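Local coordinates for aminopeptidase N family protein (Idiomarina loihiensis L2TR, PDB 4FGM) that probably acts as a zinc-dependent aminopeptidase of the M61 family, removing residues from the amino end of peptides, at residues F178-G182 with I183-L187; S355-A358 with W359-F362. All coordinates share one frame; numbering follows the deposited sequence.

Contact 1 of 2, residues F178-G182 with I183-L187; sequences FIAHG and IKHSL
F178 and H185 face each other across a two-residue beta hairpin, where strand 174-180 returns as strand 183-190 through a type I' turn from A180 to I183. H181 and G182 sit at the corner with positive phi, as this turn requires. The two strands are antiparallel. F178 and H185 form a hydrogen-bonded pair, with H185 N to F178 O at 2.8 Å and F178 N to H185 O at 3.0 Å. A180 and I183 form the next such pair; there I183 N reaches A180 O at 2.9 Å and closes the turn.

F178, A180, I183 and H185 send their side chains to one face of the sheet. On F178, chi1 of 62° sets CG between the backbone N and the carbonyl carbon, which folds the ring back across the neighbouring strand. H185 CB then stands over one ring face, 3.4 Å from the ring centroid, in a CH-pi contact. The imidazole is nearly parallel to the phenyl, at 28°, but slid so far that the rings barely overlap. It leans instead toward A180, whose CB is 3.7 Å from H185 CE1. H185 ND1 donates to I183 O at 3.1 Å, with the oxygen in the imidazole plane. The same oxygen accepts from A180 N, so two donors grip it. An alanine in place of F178 would probably leave H185 CB without its aromatic cover and open a gap beside the imidazole.

H185 NE2 bonds to Y275 OH, which fixes the far end of the imidazole. Helix 197-215 packs on this face through T201 and L204 against F178, while strand 222-230 pairs with strand 183-190 on its other side.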
# COMPACT_ATOMS: atom_id res chain seq x y z
N PHE A 178 -1.02 17.04 -16.91
CA PHE A 178 -1.71 16.35 -17.99
C PHE A 178 -3.20 16.32 -17.71
O PHE A 178 -3.64 16.66 -16.61
CB PHE A 178 -1.16 14.92 -18.17
CG PHE A 178 -1.35 14.02 -16.98
CD1 PHE A 178 -0.47 14.06 -15.90
CD2 PHE A 178 -2.38 13.07 -16.96
CE1 PHE A 178 -0.59 13.16 -14.84
CE2 PHE A 178 -2.50 12.16 -15.91
CZ PHE A 178 -1.61 12.21 -14.84
N ILE A 179 -4.00 15.93 -18.70
CA ILE A 179 -5.44 15.90 -18.46
C ILE A 179 -6.09 14.57 -18.83
O ILE A 179 -5.71 13.91 -19.79
CB ILE A 179 -6.17 17.06 -19.22
CG1 ILE A 179 -6.45 16.67 -20.67
CG2 ILE A 179 -5.33 18.33 -19.17
CD1 ILE A 179 -7.90 16.28 -20.92
N ALA A 180 -7.07 14.19 -18.02
CA ALA A 180 -7.81 12.97 -18.25
C ALA A 180 -9.28 13.38 -18.12
O ALA A 180 -9.71 13.85 -17.07
CB ALA A 180 -7.45 11.92 -17.20
N HIS A 181 -10.03 13.21 -19.21
CA HIS A 181 -11.44 13.58 -19.25
C HIS A 181 -11.68 14.98 -18.70
O HIS A 181 -12.51 15.17 -17.81
CB HIS A 181 -12.28 12.58 -18.47
CG HIS A 181 -12.48 11.28 -19.18
ND1 HIS A 181 -11.99 11.05 -20.45
CD2 HIS A 181 -13.12 10.14 -18.82
CE1 HIS A 181 -12.31 9.83 -20.83
NE2 HIS A 181 -13.00 9.26 -19.86
N GLY A 182 -10.96 15.95 -19.25
CA GLY A 182 -11.12 17.33 -18.83
C GLY A 182 -10.69 17.68 -17.42
O GLY A 182 -10.89 18.80 -16.97
N ILE A 183 -10.09 16.73 -16.70
CA ILE A 183 -9.65 17.01 -15.35
C ILE A 183 -8.13 17.18 -15.30
O ILE A 183 -7.40 16.43 -15.96
CB ILE A 183 -10.10 15.89 -14.38
CG1 ILE A 183 -11.63 15.81 -14.37
CG2 ILE A 183 -9.58 16.16 -12.96
CD1 ILE A 183 -12.22 14.87 -13.32
N LYS A 184 -7.66 18.17 -14.56
CA LYS A 184 -6.22 18.41 -14.45
C LYS A 184 -5.54 17.43 -13.50
O LYS A 184 -6.02 17.19 -12.39
CB LYS A 184 -5.93 19.84 -13.98
CG LYS A 184 -6.30 20.92 -14.98
CD LYS A 184 -5.61 22.23 -14.65
CE LYS A 184 -6.12 23.35 -15.53
NZ LYS A 184 -6.14 22.94 -16.96
N HIS A 185 -4.42 16.88 -13.95
CA HIS A 185 -3.63 15.93 -13.18
C HIS A 185 -2.18 16.40 -13.15
O HIS A 185 -1.74 17.14 -14.03
CB HIS A 185 -3.69 14.53 -13.79
CG HIS A 185 -5.00 13.83 -13.59
ND1 HIS A 185 -6.16 14.22 -14.23
CD2 HIS A 185 -5.32 12.76 -12.83
CE1 HIS A 185 -7.14 13.41 -13.87
NE2 HIS A 185 -6.66 12.51 -13.02
N SER A 186 -1.44 15.95 -12.14
CA SER A 186 -0.04 16.31 -12.00
C SER A 186 0.81 15.14 -11.51
O SER A 186 0.39 14.36 -10.65
CB SER A 186 0.13 17.46 -10.99
OG SER A 186 -0.44 18.66 -11.47
N LEU A 187 1.99 15.02 -12.09
CA LEU A 187 2.94 14.02 -11.66
C LEU A 187 4.04 14.88 -11.07
O LEU A 187 4.60 15.73 -11.76
CB LEU A 187 3.49 13.21 -12.84
CG LEU A 187 4.67 12.31 -12.40
CD1 LEU A 187 4.20 11.32 -11.34
CD2 LEU A 187 5.24 11.58 -13.60

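Contact 2 of 2, residues S355-A358 with W359-F362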
# COMPACT_ATOMS: atom_id res chain seq x y z
N SER A 355 -8.27 -9.05 7.89
CA SER A 355 -8.59 -7.63 7.77
C SER A 355 -8.83 -7.07 9.17
O SER A 355 -8.31 -6.01 9.54
CB SER A 355 -9.85 -7.44 6.92
OG SER A 355 -10.34 -6.11 6.96
N PHE A 356 -9.63 -7.80 9.94
CA PHE A 356 -9.99 -7.41 11.29
C PHE A 356 -8.76 -7.19 12.17
O PHE A 356 -8.71 -6.23 12.93
CB PHE A 356 -10.91 -8.49 11.90
CG PHE A 356 -11.52 -8.10 13.22
CD1 PHE A 356 -10.83 -8.29 14.41
CD2 PHE A 356 -12.78 -7.50 13.27
CE1 PHE A 356 -11.38 -7.88 15.63
CE2 PHE A 356 -13.33 -7.09 14.48
CZ PHE A 356 -12.63 -7.28 15.66
N LEU A 357 -7.79 -8.09 12.06
CA LEU A 357 -6.57 -8.00 12.85
C LEU A 357 -5.40 -7.37 12.08
O LEU A 357 -4.24 -7.70 12.32
CB LEU A 357 -6.15 -9.39 13.34
CG LEU A 357 -6.72 -10.02 14.62
CD1 LEU A 357 -7.70 -9.08 15.29
CD2 LEU A 357 -7.37 -11.35 14.28
N ALA A 358 -5.70 -6.46 11.16
CA ALA A 358 -4.64 -5.83 10.39
C ALA A 358 -3.64 -5.15 11.32
O ALA A 358 -2.43 -5.21 11.10
CB ALA A 358 -5.22 -4.82 9.41
N TRP A 359 -4.17 -4.53 12.38
CA TRP A 359 -3.38 -3.80 13.37
C TRP A 359 -2.27 -4.60 14.04
O TRP A 359 -1.27 -4.03 14.47
CB TRP A 359 -4.29 -3.24 14.45
CG TRP A 359 -5.44 -2.48 13.90
CD1 TRP A 359 -6.66 -2.98 13.54
CD2 TRP A 359 -5.47 -1.08 13.57
NE1 TRP A 359 -7.44 -1.99 13.00
CE2 TRP A 359 -6.73 -0.81 13.01
CE3 TRP A 359 -4.54 -0.04 13.70
CZ2 TRP A 359 -7.10 0.47 12.56
CZ3 TRP A 359 -4.90 1.24 13.26
CH2 TRP A 359 -6.18 1.48 12.70
N THR A 360 -2.45 -5.91 14.14
CA THR A 360 -1.45 -6.75 14.78
C THR A 360 -0.93 -7.86 13.87
O THR A 360 0.24 -7.87 13.48
CB THR A 360 -2.04 -7.40 16.05
OG1 THR A 360 -3.26 -8.07 15.71
CG2 THR A 360 -2.32 -6.34 17.10
N LYS A 361 -1.81 -8.79 13.53
CA LYS A 361 -1.43 -9.92 12.69
C LYS A 361 -0.78 -9.54 11.36
O LYS A 361 0.21 -10.15 10.96
CB LYS A 361 -2.65 -10.79 12.42
CG LYS A 361 -3.09 -11.59 13.62
CD LYS A 361 -2.15 -12.74 13.90
CE LYS A 361 -2.70 -13.63 15.01
NZ LYS A 361 -1.88 -14.85 15.21
N PHE A 362 -1.32 -8.54 10.68
CA PHE A 362 -0.76 -8.15 9.40
C PHE A 362 0.34 -7.10 9.47
O PHE A 362 1.45 -7.35 9.03
CB PHE A 362 -1.88 -7.68 8.46
CG PHE A 362 -1.47 -7.62 7.02
CD1 PHE A 362 -0.96 -6.45 6.47
CD2 PHE A 362 -1.55 -8.76 6.21
CE1 PHE A 362 -0.55 -6.40 5.13
CE2 PHE A 362 -1.14 -8.72 4.87
CZ PHE A 362 -0.64 -7.54 4.33
O HOH W 1 -9.25 -3.86 11.34
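The W359 indole has F356 O at its edge, close to the ring plane and 3.9 Å from W359 CD1. Around the same indole, W36 makes an edge-to-face contact and the Y299 ring meets it at a steep angle. The F356 ring stacks on Y299 and has L357 CD1 at its edge, in plane. These rings lie at a helix-to-helix junction: helix 351-356 ends, L357 leaves helical geometry, and helix 358-362 starts at once. L357 is therefore also the N-cap residue of the second helix.

L357 O points into the first turn of that helix. T360 N bonds to it at 3.1 Å, from well above the carbonyl plane. F362 N adds a weak bond at 3.5 Å, five residues on, in keeping with the wider pi-type turn at 359-362.

The side chains of L357 and K361 lie side by side and point the same way, with L357 CB 3.8 Å from K361 CG. K361 bends at chi2 (-74°); its CB and CG stay beside L357 while the end of the chain leads away. The T360 side chain crosses that of L357, and T360 OG1 is 4.0 Å from L357 CB. F362 packs its CB against A358, 3.7 Å from A358 O, while the end of its side chain leads away. Its ring meets Y376. The F362 side chain is about 8 Å from the bound maleic acid and about 10 Å from the zinc ion.

A water links the two helices: it is placed to donate to F356 O at 2.9 Å and weakly accepts from W359 NE1, which also makes a weak bond to S298 O.

How the contacts relate
Both contacts are local and partly buried, and they lie on opposite sides of the chain's centre, with their nearest atoms about 25 Å apart. They share no element. Contact 1 belongs to a five-stranded mixed sheet, in which 174-180 is an outermost strand. Contact 2 joins two short helices within the M61 peptidase region. The first rests on paired backbone bonds and a side-chain bond from an imidazole. The second depends on one carbonyl at a helix start, a water and aliphatic packing. In each, an aromatic group lies inward while a lysine is exposed. Contact 2 approaches the zinc site; contact 1 is away from it.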